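Local coordinates for formate dehydrogenase (Pyrobaculum aerophilum, PDB 1QP8), which probably reduces glyoxylate or hydroxypyruvate with a nicotinamide cofactor, as a member of the D-isomer specific 2-hydroxyacid dehydrogenase family, at residues 49-61 and 271-285. Numbering follows the deposited sequence.
Sequences PRLKFIQVVTAGL and WRQMVMEAVRNLITY. With NDP (NADPH dihydro-nicotinamide-adenine-dinucleotide phosphate), chain C.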
ATOM      1  N   PRO A  49      -7.259  32.404  34.006  1.00 45.50           N
ATOM      2  CA  PRO A  49      -6.889  33.796  33.738  1.00 45.50           C
ATOM      3  C   PRO A  49      -5.432  33.946  33.341  1.00 45.50           C
ATOM      4  O   PRO A  49      -5.101  34.709  32.420  1.00 45.50           O
ATOM      5  CB  PRO A  49      -7.158  34.491  35.064  1.00 44.69           C
ATOM      6  CG  PRO A  49      -8.159  33.640  35.719  1.00 44.69           C
ATOM      7  CD  PRO A  49      -7.701  32.258  35.403  1.00 44.69           C
ATOM      8  N   ARG A  50      -4.563  33.215  34.041  1.00 38.39           N
ATOM      9  CA  ARG A  50      -3.124  33.299  33.783  1.00 38.39           C
ATOM     10  C   ARG A  50      -2.578  32.285  32.795  1.00 38.39           C
ATOM     11  O   ARG A  50      -1.366  32.169  32.639  1.00 38.39           O
ATOM     12  CB  ARG A  50      -2.358  33.185  35.098  1.00 38.50           C
ATOM     13  CG  ARG A  50      -2.997  33.974  36.223  1.00 38.50           C
ATOM     14  CD  ARG A  50      -2.002  34.277  37.317  1.00 38.50           C
ATOM     15  NE  ARG A  50      -2.528  35.269  38.241  1.00 38.50           N
ATOM     16  CZ  ARG A  50      -3.575  35.059  39.030  1.00 38.50           C
ATOM     17  NH1 ARG A  50      -4.200  33.885  39.001  1.00 38.50           N
ATOM     18  NH2 ARG A  50      -3.998  36.024  39.842  1.00 38.50           N
ATOM     19  N   LEU A  51      -3.462  31.548  32.133  1.00 47.61           N
ATOM     20  CA  LEU A  51      -2.998  30.577  31.159  1.00 47.61           C
ATOM     21  C   LEU A  51      -2.208  31.355  30.118  1.00 47.61           C
ATOM     22  O   LEU A  51      -2.673  32.388  29.613  1.00 47.61           O
ATOM     23  CB  LEU A  51      -4.177  29.874  30.495  1.00 20.83           C
ATOM     24  CG  LEU A  51      -3.877  28.824  29.410  1.00 20.83           C
ATOM     25  CD1 LEU A  51      -3.051  27.669  29.970  1.00 20.83           C
ATOM     26  CD2 LEU A  51      -5.206  28.308  28.866  1.00 20.83           C
ATOM     27  N   LYS A  52      -1.008  30.873  29.808  1.00 48.39           N
ATOM     28  CA  LYS A  52      -0.170  31.554  28.833  1.00 48.39           C
ATOM     29  C   LYS A  52       0.306  30.636  27.709  1.00 48.39           C
ATOM     30  O   LYS A  52       0.837  31.110  26.702  1.00 48.39           O
ATOM     31  CB  LYS A  52       1.020  32.178  29.548  1.00 39.53           C
ATOM     32  CG  LYS A  52       0.589  32.979  30.762  1.00 39.53           C
ATOM     33  CD  LYS A  52       1.754  33.647  31.454  1.00 39.53           C
ATOM     34  CE  LYS A  52       1.265  34.535  32.578  1.00 39.53           C
ATOM     35  NZ  LYS A  52       0.514  33.768  33.607  1.00 39.53           N
ATOM     36  N   PHE A  53       0.117  29.328  27.884  1.00 42.69           N
ATOM     37  CA  PHE A  53       0.525  28.357  26.873  1.00 42.69           C
ATOM     38  C   PHE A  53      -0.426  27.172  26.860  1.00 42.69           C
ATOM     39  O   PHE A  53      -0.906  26.765  27.901  1.00 42.69           O
ATOM     40  CB  PHE A  53       1.944  27.860  27.153  1.00 45.25           C
ATOM     41  CG  PHE A  53       2.461  26.874  26.125  1.00 45.25           C
ATOM     42  CD1 PHE A  53       2.748  27.283  24.825  1.00 45.25           C
ATOM     43  CD2 PHE A  53       2.694  25.539  26.467  1.00 45.25           C
ATOM     44  CE1 PHE A  53       3.264  26.379  23.888  1.00 45.25           C
ATOM     45  CE2 PHE A  53       3.207  24.639  25.532  1.00 45.25           C
ATOM     46  CZ  PHE A  53       3.492  25.063  24.246  1.00 45.25           C
ATOM     47  N   ILE A  54      -0.711  26.632  25.682  1.00 35.44           N
ATOM     48  CA  ILE A  54      -1.596  25.480  25.568  1.00 35.44           C
ATOM     49  C   ILE A  54      -1.020  24.475  24.584  1.00 35.44           C
ATOM     50  O   ILE A  54      -1.006  24.723  23.372  1.00 35.44           O
ATOM     51  CB  ILE A  54      -3.001  25.872  25.078  1.00 31.36           C
ATOM     52  CG1 ILE A  54      -3.721  26.706  26.149  1.00 31.36           C
ATOM     53  CG2 ILE A  54      -3.818  24.629  24.789  1.00 31.36           C
ATOM     54  CD1 ILE A  54      -5.132  27.165  25.740  1.00 31.36           C
ATOM     55  N   GLN A  55      -0.535  23.349  25.108  1.00 39.70           N
ATOM     56  CA  GLN A  55       0.027  22.296  24.277  1.00 39.70           C
ATOM     57  C   GLN A  55      -1.068  21.299  23.983  1.00 39.70           C
ATOM     58  O   GLN A  55      -1.637  20.704  24.906  1.00 39.70           O
ATOM     59  CB  GLN A  55       1.155  21.561  24.995  1.00 37.03           C
ATOM     60  CG  GLN A  55       1.723  20.382  24.199  1.00 37.03           C
ATOM     61  CD  GLN A  55       2.395  20.829  22.911  1.00 37.03           C
ATOM     62  OE1 GLN A  55       3.377  21.584  22.943  1.00 37.03           O
ATOM     63  NE2 GLN A  55       1.869  20.374  21.769  1.00 37.03           N
ATOM     64  N   VAL A  56      -1.359  21.121  22.699  1.00 37.28           N
ATOM     65  CA  VAL A  56      -2.380  20.179  22.278  1.00 37.28           C
ATOM     66  C   VAL A  56      -1.712  18.878  21.848  1.00 37.28           C
ATOM     67  O   VAL A  56      -0.667  18.885  21.208  1.00 37.28           O
ATOM     68  CB  VAL A  56      -3.209  20.735  21.094  1.00 31.88           C
ATOM     69  CG1 VAL A  56      -4.365  19.776  20.780  1.00 31.88           C
ATOM     70  CG2 VAL A  56      -3.746  22.126  21.430  1.00 31.88           C
ATOM     71  N   VAL A  57      -2.326  17.760  22.206  1.00 36.71           N
ATOM     72  CA  VAL A  57      -1.800  16.442  21.865  1.00 36.71           C
ATOM     73  C   VAL A  57      -2.027  16.058  20.400  1.00 36.71           C
ATOM     74  O   VAL A  57      -1.180  15.423  19.779  1.00 36.71           O
ATOM     75  CB  VAL A  57      -2.447  15.368  22.755  1.00 44.73           C
ATOM     76  CG1 VAL A  57      -1.704  14.046  22.608  1.00 44.73           C
ATOM     77  CG2 VAL A  57      -2.439  15.835  24.200  1.00 44.73           C
ATOM     78  N   THR A  58      -3.173  16.437  19.852  1.00 47.12           N
ATOM     79  CA  THR A  58      -3.497  16.110  18.462  1.00 47.12           C
ATOM     80  C   THR A  58      -2.676  16.919  17.452  1.00 47.12           C
ATOM     81  O   THR A  58      -2.064  17.934  17.788  1.00 47.12           O
ATOM     82  CB  THR A  58      -4.972  16.374  18.181  1.00 39.90           C
ATOM     83  OG1 THR A  58      -5.238  17.770  18.370  1.00 39.90           O
ATOM     84  CG2 THR A  58      -5.847  15.572  19.133  1.00 39.90           C
ATOM     85  N   ALA A  59      -2.676  16.481  16.203  1.00 73.66           N
ATOM     86  CA  ALA A  59      -1.919  17.189  15.187  1.00 73.66           C
ATOM     87  C   ALA A  59      -2.642  18.433  14.681  1.00 73.66           C
ATOM     88  O   ALA A  59      -1.994  19.387  14.239  1.00 73.66           O
ATOM     89  CB  ALA A  59      -1.616  16.262  14.035  1.00 44.97           C
ATOM     90  N   GLY A  60      -3.975  18.419  14.749  1.00 39.76           N
ATOM     91  CA  GLY A  60      -4.763  19.550  14.282  1.00 39.76           C
ATOM     92  C   GLY A  60      -5.211  20.461  15.401  1.00 39.76           C
ATOM     93  O   GLY A  60      -5.070  20.096  16.560  1.00 39.76           O
ATOM     94  N   LEU A  61      -5.756  21.630  15.063  1.00 73.85           N
ATOM     95  CA  LEU A  61      -6.202  22.586  16.075  1.00 73.85           C
ATOM     96  C   LEU A  61      -7.552  23.225  15.775  1.00 73.85           C
ATOM     97  O   LEU A  61      -8.022  24.080  16.529  1.00 73.85           O
ATOM     98  CB  LEU A  61      -5.187  23.710  16.220  1.00 41.48           C
ATOM     99  CG  LEU A  61      -3.706  23.392  16.096  1.00 41.48           C
ATOM    100  CD1 LEU A  61      -2.942  24.686  16.269  1.00 41.48           C
ATOM    101  CD2 LEU A  61      -3.268  22.380  17.144  1.00 41.48           C
ATOM    102  N   TRP A 271      -0.576   6.647  20.122  1.00 36.35           N
ATOM    103  CA  TRP A 271      -1.132   7.612  21.057  1.00 36.35           C
ATOM    104  C   TRP A 271      -0.103   7.971  22.115  1.00 36.35           C
ATOM    105  O   TRP A 271       0.146   9.146  22.371  1.00 36.35           O
ATOM    106  CB  TRP A 271      -2.384   7.055  21.737  1.00 48.04           C
ATOM    107  CG  TRP A 271      -2.883   7.924  22.859  1.00 48.04           C
ATOM    108  CD1 TRP A 271      -2.757   7.683  24.194  1.00 48.04           C
ATOM    109  CD2 TRP A 271      -3.522   9.201  22.740  1.00 48.04           C
ATOM    110  NE1 TRP A 271      -3.276   8.732  24.916  1.00 48.04           N
ATOM    111  CE2 TRP A 271      -3.749   9.678  24.046  1.00 48.04           C
ATOM    112  CE3 TRP A 271      -3.925   9.988  21.654  1.00 48.04           C
ATOM    113  CZ2 TRP A 271      -4.357  10.909  24.300  1.00 48.04           C
ATOM    114  CZ3 TRP A 271      -4.534  11.218  21.906  1.00 48.04           C
ATOM    115  CH2 TRP A 271      -4.742  11.664  23.219  1.00 48.04           C
ATOM    116  N   ARG A 272       0.488   6.959  22.741  1.00 51.21           N
ATOM    117  CA  ARG A 272       1.488   7.199  23.773  1.00 51.21           C
ATOM    118  C   ARG A 272       2.590   8.083  23.226  1.00 51.21           C
ATOM    119  O   ARG A 272       3.021   9.040  23.881  1.00 51.21           O
ATOM    120  CB  ARG A 272       2.091   5.881  24.271  1.00 62.27           C
ATOM    121  CG  ARG A 272       1.198   5.097  25.230  1.00 62.27           C
ATOM    122  CD  ARG A 272       1.930   3.887  25.833  1.00 62.27           C
ATOM    123  N   GLN A 273       3.043   7.763  22.020  1.00 41.09           N
ATOM    124  CA  GLN A 273       4.107   8.541  21.410  1.00 41.09           C
ATOM    125  C   GLN A 273       3.688  10.003  21.225  1.00 41.09           C
ATOM    126  O   GLN A 273       4.443  10.921  21.559  1.00 41.09           O
ATOM    127  CB  GLN A 273       4.503   7.953  20.072  1.00 70.87           C
ATOM    128  CG  GLN A 273       5.728   8.609  19.525  1.00 70.87           C
ATOM    129  CD  GLN A 273       5.939   8.293  18.074  1.00 70.87           C
ATOM    130  OE1 GLN A 273       5.995   7.123  17.676  1.00 70.87           O
ATOM    131  NE2 GLN A 273       6.061   9.337  17.261  1.00 70.87           N
HETATM  132  N   MSE A 274       2.487  10.227  20.692  1.00 36.70           N
HETATM  133  CA  MSE A 274       1.999  11.579  20.507  1.00 36.70           C
HETATM  134  C   MSE A 274       2.077  12.304  21.847  1.00 36.70           C
HETATM  135  O   MSE A 274       2.515  13.449  21.925  1.00 36.70           O
HETATM  136  CB  MSE A 274       0.563  11.557  19.999  1.00 66.77           C
HETATM  137  CG  MSE A 274       0.426  11.188  18.532  1.00 66.77           C
HETATM  138 SE   MSE A 274      -1.300  10.820  18.094  1.00 66.77          SE
HETATM  139  CE  MSE A 274      -2.106  12.464  18.158  1.00 66.77           C
ATOM    140  N   VAL A 275       1.673  11.629  22.913  1.00 36.55           N
ATOM    141  CA  VAL A 275       1.713  12.247  24.227  1.00 36.55           C
ATOM    142  C   VAL A 275       3.134  12.512  24.691  1.00 36.55           C
ATOM    143  O   VAL A 275       3.407  13.576  25.244  1.00 36.55           O
ATOM    144  CB  VAL A 275       0.991  11.406  25.278  1.00 26.25           C
ATOM    145  CG1 VAL A 275       1.233  11.994  26.675  1.00 26.25           C
ATOM    146  CG2 VAL A 275      -0.510  11.380  24.956  1.00 26.25           C
HETATM  147  N   MSE A 276       4.054  11.583  24.446  1.00 41.61           N
HETATM  148  CA  MSE A 276       5.413  11.843  24.878  1.00 41.61           C
HETATM  149  C   MSE A 276       5.991  13.033  24.137  1.00 41.61           C
HETATM  150  O   MSE A 276       6.643  13.899  24.733  1.00 41.61           O
HETATM  151  CB  MSE A 276       6.291  10.608  24.721  1.00 98.19           C
HETATM  152  CG  MSE A 276       6.159   9.646  25.902  1.00 98.19           C
HETATM  153 SE   MSE A 276       6.196  10.459  27.556  1.00 98.19          SE
HETATM  154  CE  MSE A 276       7.681  11.497  27.418  1.00 98.19           C
ATOM    155  N   GLU A 277       5.709  13.114  22.845  1.00 44.90           N
ATOM    156  CA  GLU A 277       6.220  14.224  22.056  1.00 44.90           C
ATOM    157  C   GLU A 277       5.613  15.546  22.498  1.00 44.90           C
ATOM    158  O   GLU A 277       6.275  16.582  22.468  1.00 44.90           O
ATOM    159  CB  GLU A 277       5.952  13.983  20.582  1.00 70.06           C
ATOM    160  CG  GLU A 277       7.180  14.187  19.755  1.00 70.06           C
ATOM    161  CD  GLU A 277       7.073  13.504  18.424  1.00 70.06           C
ATOM    162  OE1 GLU A 277       7.041  12.251  18.405  1.00 70.06           O
ATOM    163  OE2 GLU A 277       7.012  14.219  17.394  1.00 70.06           O
ATOM    164  N   ALA A 278       4.354  15.507  22.913  1.00 36.08           N
ATOM    165  CA  ALA A 278       3.680  16.706  23.379  1.00 36.08           C
ATOM    166  C   ALA A 278       4.337  17.137  24.682  1.00 36.08           C
ATOM    167  O   ALA A 278       4.570  18.328  24.920  1.00 36.08           O
ATOM    168  CB  ALA A 278       2.217  16.421  23.613  1.00 31.53           C
ATOM    169  N   VAL A 279       4.641  16.151  25.521  1.00 42.33           N
ATOM    170  CA  VAL A 279       5.259  16.425  26.800  1.00 42.33           C
ATOM    171  C   VAL A 279       6.657  16.964  26.581  1.00 42.33           C
ATOM    172  O   VAL A 279       7.143  17.776  27.371  1.00 42.33           O
ATOM    173  CB  VAL A 279       5.318  15.167  27.687  1.00 40.72           C
ATOM    174  CG1 VAL A 279       6.113  15.454  28.939  1.00 40.72           C
ATOM    175  CG2 VAL A 279       3.922  14.745  28.082  1.00 40.72           C
ATOM    176  N   ARG A 280       7.310  16.535  25.507  1.00 40.96           N
ATOM    177  CA  ARG A 280       8.657  17.045  25.256  1.00 40.96           C
ATOM    178  C   ARG A 280       8.638  18.491  24.795  1.00 40.96           C
ATOM    179  O   ARG A 280       9.502  19.279  25.167  1.00 40.96           O
ATOM    180  CB  ARG A 280       9.397  16.177  24.242  1.00 84.40           C
ATOM    181  CG  ARG A 280       9.538  14.749  24.721  1.00 84.40           C
ATOM    182  CD  ARG A 280      10.668  13.994  24.050  1.00 84.40           C
ATOM    183  NE  ARG A 280      10.476  12.554  24.206  1.00 84.40           N
ATOM    184  CZ  ARG A 280       9.679  11.823  23.433  1.00 84.40           C
ATOM    185  NH1 ARG A 280       9.006  12.394  22.440  1.00 84.40           N
ATOM    186  NH2 ARG A 280       9.536  10.523  23.666  1.00 84.40           N
ATOM    187  N   ASN A 281       7.629  18.852  24.016  1.00 45.60           N
ATOM    188  CA  ASN A 281       7.542  20.201  23.496  1.00 45.60           C
ATOM    189  C   ASN A 281       7.176  21.183  24.592  1.00 45.60           C
ATOM    190  O   ASN A 281       7.618  22.338  24.613  1.00 45.60           O
ATOM    191  CB  ASN A 281       6.499  20.255  22.392  1.00 37.21           C
ATOM    192  CG  ASN A 281       6.611  21.510  21.557  1.00 37.21           C
ATOM    193  OD1 ASN A 281       7.679  21.811  21.024  1.00 37.21           O
ATOM    194  ND2 ASN A 281       5.513  22.251  21.439  1.00 37.21           N
ATOM    195  N   LEU A 282       6.361  20.702  25.508  1.00 32.20           N
ATOM    196  CA  LEU A 282       5.892  21.511  26.603  1.00 32.20           C
ATOM    197  C   LEU A 282       7.057  21.829  27.529  1.00 32.20           C
ATOM    198  O   LEU A 282       7.178  22.943  28.045  1.00 32.20           O
ATOM    199  CB  LEU A 282       4.803  20.725  27.314  1.00 34.64           C
ATOM    200  CG  LEU A 282       4.002  21.296  28.463  1.00 34.64           C
ATOM    201  CD1 LEU A 282       3.762  22.744  28.221  1.00 34.64           C
ATOM    202  CD2 LEU A 282       2.684  20.510  28.583  1.00 34.64           C
ATOM    203  N   ILE A 283       7.931  20.848  27.717  1.00 43.54           N
ATOM    204  CA  ILE A 283       9.081  21.012  28.586  1.00 43.54           C
ATOM    205  C   ILE A 283      10.082  22.007  28.021  1.00 43.54           C
ATOM    206  O   ILE A 283      10.682  22.780  28.781  1.00 43.54           O
ATOM    207  CB  ILE A 283       9.767  19.660  28.838  1.00 43.02           C
ATOM    208  CG1 ILE A 283       8.830  18.772  29.651  1.00 43.02           C
ATOM    209  CG2 ILE A 283      11.064  19.854  29.586  1.00 43.02           C
ATOM    210  CD1 ILE A 283       9.308  17.364  29.797  1.00 43.02           C
ATOM    211  N   THR A 284      10.275  21.995  26.699  1.00 39.10           N
ATOM    212  CA  THR A 284      11.210  22.952  26.120  1.00 39.10           C
ATOM    213  C   THR A 284      10.605  24.335  26.272  1.00 39.10           C
ATOM    214  O   THR A 284      11.318  25.329  26.376  1.00 39.10           O
ATOM    215  CB  THR A 284      11.526  22.691  24.632  1.00 40.63           C
ATOM    216  OG1 THR A 284      11.256  23.883  23.885  1.00 40.63           O
ATOM    217  CG2 THR A 284      10.732  21.514  24.092  1.00 40.63           C
ATOM    218  N   TYR A 285       9.283  24.406  26.288  1.00 43.12           N
ATOM    219  CA  TYR A 285       8.652  25.689  26.501  1.00 43.12           C
ATOM    220  C   TYR A 285       8.966  26.064  27.946  1.00 43.12           C
ATOM    221  O   TYR A 285       9.407  27.173  28.238  1.00 43.12           O
ATOM    222  CB  TYR A 285       7.145  25.596  26.348  1.00 45.26           C
ATOM    223  CG  TYR A 285       6.448  26.751  27.026  1.00 45.26           C
ATOM    224  CD1 TYR A 285       6.359  27.995  26.404  1.00 45.26           C
ATOM    225  CD2 TYR A 285       5.931  26.614  28.316  1.00 45.26           C
ATOM    226  CE1 TYR A 285       5.779  29.076  27.045  1.00 45.26           C
ATOM    227  CE2 TYR A 285       5.352  27.681  28.966  1.00 45.26           C
ATOM    228  CZ  TYR A 285       5.278  28.912  28.327  1.00 45.26           C
ATOM    229  OH  TYR A 285       4.699  29.982  28.965  1.00 45.26           O
TER
HETATM  230  PA  NDP C 310       1.515  19.973   9.531  0.70 54.47           P
HETATM  231  O1A NDP C 310       0.500  20.842  10.204  0.70 54.47           O
HETATM  232  O2A NDP C 310       1.247  18.959  10.573  0.70 54.47           O
HETATM  233  O5B NDP C 310       0.746  20.392   8.133  0.70 54.47           O
HETATM  234  C5B NDP C 310       1.425  21.539   7.476  0.70 54.47           C
HETATM  235  C4B NDP C 310       1.478  21.316   5.921  0.70 54.47           C
HETATM  236  O4B NDP C 310       0.206  21.593   5.217  0.70 54.47           O
HETATM  237  C3B NDP C 310       2.477  22.289   5.179  0.70 54.47           C
HETATM  238  O3B NDP C 310       2.810  21.759   3.908  0.70 54.47           O
HETATM  239  C2B NDP C 310       1.598  23.540   5.185  0.70 54.47           C
HETATM  240  O2B NDP C 310       1.920  24.703   4.514  0.70 54.47           O
HETATM  241  C1B NDP C 310       0.307  22.970   4.769  0.70 54.47           C
HETATM  242  N9A NDP C 310      -0.794  23.835   5.042  0.70 54.47           N
HETATM  243  C8A NDP C 310      -1.348  24.262   6.219  0.70 54.47           C
HETATM  244  N7A NDP C 310      -2.398  25.060   6.024  0.70 54.47           N
HETATM  245  C5A NDP C 310      -2.500  25.131   4.656  0.70 54.47           C
HETATM  246  C6A NDP C 310      -3.416  25.839   3.793  0.70 54.47           C
HETATM  247  N6A NDP C 310      -4.388  26.601   4.329  0.70 54.47           N
HETATM  248  N1A NDP C 310      -3.237  25.704   2.421  0.70 54.47           N
HETATM  249  C2A NDP C 310      -2.201  24.907   1.953  0.70 54.47           C
HETATM  250  N3A NDP C 310      -1.320  24.235   2.674  0.70 54.47           N
HETATM  251  C4A NDP C 310      -1.545  24.382   4.032  0.70 54.47           C
HETATM  252  O3  NDP C 310       1.378  18.627   8.738  0.70 54.47           O
HETATM  253  PN  NDP C 310       0.708  17.128   8.752  0.70 54.47           P
HETATM  254  O1N NDP C 310       1.095  16.360   7.546  0.70 54.47           O
HETATM  255  O2N NDP C 310       1.041  16.376  10.005  0.70 54.47           O
HETATM  256  O5D NDP C 310      -0.935  17.378   8.753  0.70 54.47           O
HETATM  257  C5D NDP C 310      -1.578  17.675  10.016  0.70 54.47           C
HETATM  258  C4D NDP C 310      -3.087  17.734   9.727  0.70 54.47           C
HETATM  259  O4D NDP C 310      -3.536  16.429   9.288  0.70 54.47           O
HETATM  260  C3D NDP C 310      -3.872  18.061  10.997  0.70 54.47           C
HETATM  261  O3D NDP C 310      -3.975  19.470  11.119  0.70 54.47           O
HETATM  262  C2D NDP C 310      -5.205  17.305  10.750  0.70 54.47           C
HETATM  263  O2D NDP C 310      -6.181  18.145  10.113  0.70 54.47           O
HETATM  264  C1D NDP C 310      -4.789  16.068   9.920  0.70 54.47           C
HETATM  265  N1N NDP C 310      -4.626  14.794  10.768  0.70 54.47           N
HETATM  266  C2N NDP C 310      -5.495  13.701  10.425  0.70 54.47           C
HETATM  267  C3N NDP C 310      -5.354  12.521  11.197  0.70 54.47           C
HETATM  268  C7N NDP C 310      -6.293  11.302  10.845  0.70 54.47           C
HETATM  269  O7N NDP C 310      -6.052  10.234  11.375  0.70 54.47           O
HETATM  270  N7N NDP C 310      -7.311  11.525   9.970  0.70 54.47           N
HETATM  271  C4N NDP C 310      -4.412  12.348  12.283  0.70 54.47           C
HETATM  272  C5N NDP C 310      -3.611  13.525  12.507  0.70 54.47           C
HETATM  273  C6N NDP C 310      -3.679  14.696  11.814  0.70 54.47           C
HETATM  274  P2B NDP C 310       2.690  25.872   5.478  0.70 54.47           P
HETATM  275  O1X NDP C 310       2.799  26.913   4.391  0.70 54.47           O
HETATM  276  O2X NDP C 310       1.687  26.141   6.542  0.70 54.47           O
HETATM  277  O3X NDP C 310       3.918  25.242   5.932  0.70 54.47           O
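In the catalytic (substrate-side) domain of this D-2-hydroxyacid dehydrogenase, helix 268-286, which comes from late in the sequence, packs on the strand at 54-55 and the loop that leads from it to NADPH. Strand and helix run in opposite directions, with Phe53 beside Tyr285 and Val57 beside Ala278. At the first of these ends the two rings stack face to face, planes only 6° apart and centroids 4.2 Å from each other. Phe53 CB also lies over the Tyr285 ring, a CH-pi contact, while Leu282 CD1 meets the Phe53 ring at its edge. One step further, Asn281 ND2 donates to Gln55 OE1 at 2.7 Å, nearly straight at 169°, with the two amide planes 77° apart. The bend in the middle of the Gln55 chain lets its NE2 turn back to Val56 O, 3.0 Å away, so both ends of this buried amide are used; Asn281 OD1 in turn takes the backbone N of Arg292. A leucine in place of Gln55 would probably leave Asn281 ND2 without this acceptor and Val56 O without its side-chain donor. Beyond the amides, Val57 CG1 touches both Val275 CG2, 3.7 Å away, and Trp271 CH2, and the selenomethionine at Met274 brings CE to 3.5 Å from Val57 O. Asn78 ND2 bonds both Val57 O and Met274 O, tying loop to helix. The loop then reaches the cofactor, where Ala59 CB lies 3.4 Å from NADPH C6N. A C-terminal helix returning from the Rossmann domain to complete the catalytic domain is typical of the two-domain D-2-hydroxyacid dehydrogenase fold.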